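Local coordinates for peptidoglycan synthetase penicillin-binding protein 3 (Bifidobacterium adolescentis, PDB 4YE5) that probably works as a penicillin-binding transpeptidase of the class that cross-links peptidoglycan during cell-wall synthesis, at residues D388-D391 / R392-N396; D352-T355 / N356-Y360. All coordinates share one frame; numbering follows the deposited sequence.

Contact 1 (D388-D391 / R392-N396)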
loop_
_atom_site.group_PDB
_atom_site.type_symbol
_atom_site.label_atom_id
_atom_site.label_comp_id
_atom_site.label_asym_id
_atom_site.label_seq_id
_atom_site.Cartn_x
_atom_site.Cartn_y
_atom_site.Cartn_z
ATOM N N ASP A 388 26.756 5.637 -19.167
ATOM C CA ASP A 388 27.328 5.774 -20.504
ATOM C C ASP A 388 26.338 6.354 -21.525
ATOM O O ASP A 388 26.731 6.716 -22.625
ATOM C CB ASP A 388 27.986 4.474 -21.005
ATOM C CG ASP A 388 27.063 3.271 -20.931
ATOM O OD1 ASP A 388 25.832 3.455 -20.789
ATOM O OD2 ASP A 388 27.578 2.133 -21.020
ATOM N N SER A 389 25.067 6.464 -21.150
ATOM C CA SER A 389 24.077 7.095 -22.026
ATOM C C SER A 389 23.930 8.586 -21.744
ATOM O O SER A 389 23.208 9.276 -22.455
ATOM C CB SER A 389 22.702 6.437 -21.876
ATOM O OG SER A 389 22.037 6.911 -20.711
ATOM N N TRP A 390 24.578 9.076 -20.690
ATOM C CA TRP A 390 24.468 10.488 -20.318
ATOM C C TRP A 390 25.219 11.334 -21.327
ATOM O O TRP A 390 26.199 10.879 -21.910
ATOM C CB TRP A 390 25.088 10.739 -18.939
ATOM C CG TRP A 390 24.390 10.053 -17.794
ATOM C CD1 TRP A 390 23.199 9.386 -17.826
ATOM C CD2 TRP A 390 24.859 9.971 -16.444
ATOM N NE1 TRP A 390 22.895 8.894 -16.570
ATOM C CE2 TRP A 390 23.902 9.238 -15.708
ATOM C CE3 TRP A 390 25.998 10.444 -15.789
ATOM C CZ2 TRP A 390 24.051 8.970 -14.343
ATOM C CZ3 TRP A 390 26.145 10.179 -14.437
ATOM C CH2 TRP A 390 25.178 9.443 -13.731
ATOM N N ASP A 391 24.781 12.573 -21.523
ATOM C CA ASP A 391 25.558 13.507 -22.333
ATOM C C ASP A 391 26.245 14.495 -21.403
ATOM O O ASP A 391 26.117 14.382 -20.184
ATOM C CB ASP A 391 24.694 14.212 -23.393
ATOM C CG ASP A 391 23.594 15.067 -22.793
ATOM O OD1 ASP A 391 23.865 15.832 -21.845
ATOM O OD2 ASP A 391 22.445 14.974 -23.276
ATOM N N ARG A 392 26.951 15.469 -21.971
ATOM C CA ARG A 392 27.751 16.394 -21.169
ATOM C C ARG A 392 26.938 17.267 -20.211
ATOM O O ARG A 392 27.475 17.781 -19.229
ATOM C CB ARG A 392 28.660 17.263 -22.047
ATOM C CG ARG A 392 29.803 16.498 -22.703
ATOM C CD ARG A 392 30.303 15.332 -21.840
ATOM N NE ARG A 392 31.304 15.730 -20.851
ATOM C CZ ARG A 392 31.973 14.875 -20.077
ATOM N NH1 ARG A 392 32.867 15.323 -19.202
ATOM N NH2 ARG A 392 31.745 13.570 -20.173
ATOM N N ARG A 393 25.651 17.436 -20.487
ATOM C CA ARG A 393 24.795 18.191 -19.575
ATOM C C ARG A 393 24.150 17.321 -18.484
ATOM O O ARG A 393 24.221 17.637 -17.292
ATOM C CB ARG A 393 23.725 18.970 -20.344
ATOM C CG ARG A 393 22.873 19.841 -19.432
ATOM C CD ARG A 393 22.119 20.944 -20.163
ATOM N NE ARG A 393 21.649 21.933 -19.198
ATOM C CZ ARG A 393 22.290 23.065 -18.914
ATOM N NH1 ARG A 393 23.417 23.369 -19.541
ATOM N NH2 ARG A 393 21.796 23.901 -18.007
ATOM N N THR A 394 23.520 16.224 -18.888
ATOM C CA THR A 394 22.794 15.387 -17.936
ATOM C C THR A 394 23.726 14.745 -16.911
ATOM O O THR A 394 23.292 14.408 -15.822
ATOM C CB THR A 394 21.957 14.295 -18.635
ATOM O OG1 THR A 394 22.827 13.393 -19.334
ATOM C CG2 THR A 394 20.967 14.927 -19.628
ATOM N N ARG A 395 25.007 14.582 -17.252
ATOM C CA ARG A 395 25.971 14.055 -16.280
ATOM C C ARG A 395 26.091 15.017 -15.097
ATOM O O ARG A 395 26.470 14.614 -13.999
ATOM C CB ARG A 395 27.351 13.819 -16.920
ATOM C CG ARG A 395 28.122 15.100 -17.215
ATOM C CD ARG A 395 29.527 14.826 -17.739
ATOM N NE ARG A 395 30.353 14.069 -16.796
ATOM C CZ ARG A 395 31.174 14.616 -15.904
ATOM N NH1 ARG A 395 31.891 13.842 -15.095
ATOM N NH2 ARG A 395 31.285 15.936 -15.820
ATOM N N ASN A 396 25.750 16.286 -15.323
ATOM C CA ASN A 396 25.786 17.298 -14.262
ATOM C C ASN A 396 24.453 17.547 -13.561
ATOM O O ASN A 396 24.394 17.679 -12.328
ATOM C CB ASN A 396 26.360 18.608 -14.811
ATOM C CG ASN A 396 27.866 18.577 -14.892
ATOM O OD1 ASN A 396 28.535 18.206 -13.923
ATOM N ND2 ASN A 396 28.418 18.937 -16.055
#
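Asp-391 OD1 is gripped by two backbone N-H groups, those of Arg-393 and Thr-394. The bond from Arg-393 N to Asp-391 OD1 is 2.8 Å and meets the oxygen nearly along its C-O bond. Thr-394 N lies 3.0 Å from Asp-391 OD1. It comes from the syn side, 35° out of the carboxylate plane, and its N-H points almost straight at the oxygen. The Asp-391 side chain can reach both because CG sits between its own N and carbonyl carbon (chi1 63°). Thr-394 returns the bond. Its OG1 accepts from Asp-391 N at 3.0 Å. The exchange is a capping box. It covers N-H groups at the start of a helical turn, and the carboxylate charge probably suits the positive end of the helix dipole. Next to the box, Arg-395 N donates to Asp-391 O at 3.1 Å, which closes the first turn.

Trp-390 packs against the same turn. Its CB touches Thr-394 OG1 at 3.5 Å. Its six-membered ring reaches Arg-395, with CE3 3.6 Å from CA, and the two side chains cross at about a right angle. Arg-395 sends its NE to Asn-356 OD1; its CD lies over the centre of the Arg-392 guanidinium, 3.4 Å above that plane. Arg-392 itself is held by a salt bridge to Glu-318, and Arg-393 reaches Gln-320 and Thr-321 O.

The cap lies at the surface of the transpeptidase domain, where a loop enters the short helix 394-397. The indole N-H of Trp-390 is bonded to His-385 O, and the far end of the ring, CZ3 and CH2, points at helix 356-365 and touches Asn-356, Arg-359 and Tyr-360.

Contact 2 (D352-T355 / N356-Y360)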
loop_
_atom_site.group_PDB
_atom_site.type_symbol
_atom_site.label_atom_id
_atom_site.label_comp_id
_atom_site.label_asym_id
_atom_site.label_seq_id
_atom_site.Cartn_x
_atom_site.Cartn_y
_atom_site.Cartn_z
ATOM N N ASP A 352 33.314 18.176 -9.428
ATOM C CA ASP A 352 34.252 18.205 -10.557
ATOM C C ASP A 352 34.969 16.878 -10.793
ATOM O O ASP A 352 35.053 16.406 -11.933
ATOM C CB ASP A 352 35.285 19.328 -10.362
ATOM C CG ASP A 352 36.297 19.409 -11.502
ATOM O OD1 ASP A 352 35.904 19.249 -12.681
ATOM O OD2 ASP A 352 37.492 19.645 -11.217
ATOM N N LYS A 353 35.476 16.277 -9.715
ATOM C CA LYS A 353 36.311 15.080 -9.827
ATOM C C LYS A 353 35.504 13.780 -9.736
ATOM O O LYS A 353 36.044 12.689 -9.920
ATOM C CB LYS A 353 37.415 15.084 -8.762
ATOM C CG LYS A 353 38.396 16.251 -8.853
ATOM C CD LYS A 353 39.190 16.190 -10.136
ATOM C CE LYS A 353 40.273 17.256 -10.169
ATOM N NZ LYS A 353 41.038 17.183 -11.437
HETATM N N MSE A 354 34.218 13.891 -9.435
HETATM C CA MSE A 354 33.358 12.716 -9.367
HETATM C C MSE A 354 33.063 12.188 -10.773
HETATM O O MSE A 354 32.437 12.881 -11.573
HETATM C CB MSE A 354 32.043 13.080 -8.679
HETATM C CG MSE A 354 31.286 11.890 -8.122
HETATM SE SE MSE A 354 29.741 12.487 -7.084
HETATM C CE MSE A 354 29.335 10.784 -6.235
ATOM N N THR A 355 33.497 10.964 -11.066
ATOM C CA THR A 355 33.306 10.392 -12.396
ATOM C C THR A 355 31.854 10.029 -12.614
ATOM O O THR A 355 31.116 9.840 -11.649
ATOM C CB THR A 355 34.146 9.110 -12.618
ATOM O OG1 THR A 355 33.629 8.045 -11.807
ATOM C CG2 THR A 355 35.646 9.343 -12.307
ATOM N N ASN A 356 31.455 9.939 -13.886
ATOM C CA ASN A 356 30.126 9.460 -14.273
ATOM C C ASN A 356 29.734 8.182 -13.528
ATOM O O ASN A 356 28.620 8.060 -13.020
ATOM C CB ASN A 356 30.083 9.170 -15.783
ATOM C CG ASN A 356 29.858 10.419 -16.628
ATOM O OD1 ASN A 356 29.848 11.536 -16.120
ATOM N ND2 ASN A 356 29.671 10.223 -17.932
ATOM N N GLU A 357 30.658 7.231 -13.458
ATOM C CA GLU A 357 30.368 5.957 -12.815
ATOM C C GLU A 357 30.073 6.137 -11.329
ATOM O O GLU A 357 29.152 5.522 -10.798
ATOM C CB GLU A 357 31.518 4.962 -13.011
ATOM C CG GLU A 357 31.228 3.591 -12.408
ATOM C CD GLU A 357 32.410 2.643 -12.477
ATOM O OE1 GLU A 357 33.481 3.064 -12.967
ATOM O OE2 GLU A 357 32.265 1.478 -12.039
ATOM N N GLN A 358 30.856 6.982 -10.664
ATOM C CA GLN A 358 30.634 7.273 -9.253
ATOM C C GLN A 358 29.297 7.970 -9.039
ATOM O O GLN A 358 28.556 7.632 -8.115
ATOM C CB GLN A 358 31.769 8.135 -8.703
ATOM C CG GLN A 358 33.072 7.395 -8.618
ATOM C CD GLN A 358 34.226 8.320 -8.351
ATOM O OE1 GLN A 358 34.185 9.498 -8.705
ATOM N NE2 GLN A 358 35.269 7.796 -7.721
ATOM N N ARG A 359 28.983 8.940 -9.899
ATOM C CA ARG A 359 27.687 9.618 -9.813
ATOM C C ARG A 359 26.544 8.614 -9.901
ATOM O O ARG A 359 25.678 8.587 -9.032
ATOM C CB ARG A 359 27.550 10.714 -10.888
ATOM C CG ARG A 359 28.592 11.815 -10.749
ATOM C CD ARG A 359 28.650 12.766 -11.964
ATOM N NE ARG A 359 29.803 13.665 -11.851
ATOM C CZ ARG A 359 29.826 14.928 -12.270
ATOM N NH1 ARG A 359 28.756 15.456 -12.850
ATOM N NH2 ARG A 359 30.919 15.668 -12.102
ATOM N N TYR A 360 26.550 7.783 -10.944
ATOM C CA TYR A 360 25.496 6.785 -11.126
ATOM C C TYR A 360 25.421 5.865 -9.897
ATOM O O TYR A 360 24.338 5.585 -9.382
ATOM C CB TYR A 360 25.763 5.934 -12.378
ATOM C CG TYR A 360 24.718 4.851 -12.576
ATOM C CD1 TYR A 360 23.570 5.091 -13.330
ATOM C CD2 TYR A 360 24.865 3.596 -11.983
ATOM C CE1 TYR A 360 22.602 4.111 -13.499
ATOM C CE2 TYR A 360 23.902 2.611 -12.148
ATOM C CZ TYR A 360 22.778 2.872 -12.908
ATOM O OH TYR A 360 21.822 1.892 -13.059
HETATM O O HOH W 1 35.136 5.681 -11.511
#
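Asp-352 meets the helix through its backbone: its O lies near the edge of the Arg-359 guanidinium, 4.2 Å from NH2. Its carboxylate and that guanidinium have opposite charges but do not touch. Lys-353 turns its side chain away from the helix. Its O passes Gln-358 OE1 without bonding, both being acceptors.

Met-354, a selenomethionine, gives both polar and apolar contacts. Its O takes a bond of 2.8 Å from Arg-359 NE. The donor stands above the carbonyl plane, 42° out of it. A second bond to Met-354 O, from Arg-359 NH2, is weak. The Met-354 side chain runs extended from CG, which is anti to the backbone N (chi1 -160°). This brings CG and SE obliquely across Arg-359 CG, with the two CG atoms 3.8 Å apart. CE ends against Gln-358 O. Met-354 also packs on Leu-302. The remaining guanidinium nitrogen, Arg-359 NH1, is bonded to Arg-395 O and Asn-396 OD1.

Thr-355 is the N-cap of helix 356-365. With Gln-358 it forms a capping box, in which each residue accepts from the backbone N-H of the other. Gln-358 N donates to Thr-355 OG1 at 3.2 Å, and the bond is nearly straight. Thr-355 N donates to Gln-358 OE1 at 2.9 Å, tilted from the plane of the amide carbonyl. Gln-358 CG is anti to the carbonyl carbon (chi1 -69°), which turns the extended arm back toward Thr-355; CG passes 3.3 Å from Thr-355 OG1. Thr-355 OG1 also bonds a water, 2.8 Å away, which gives a weak bond to Glu-357 OE1. Arg-359 N donates to Thr-355 O and closes the first turn of the helix.

Overall arrangement
Both contacts are capping boxes at helix starts, and their centres are about 11 Å apart. Contact 2 comes first in the chain, and helices 356-365 and 394-397 follow one another. The two join directly. Arg-395 NE lies 2.7 Å from Asn-356 OD1, and Arg-359 NH1 lies 2.7 Å from Arg-395 O; both are probable hydrogen bonds. Trp-390 of contact 1 packs on the helix of contact 2, with CH2 3.5 Å from Tyr-360 N. Both contacts lie in the transpeptidase domain, about 35 Å from the centre of the chain. Neither includes Ser-287 or Lys-290 of the SxxK pattern that probably marks the active site.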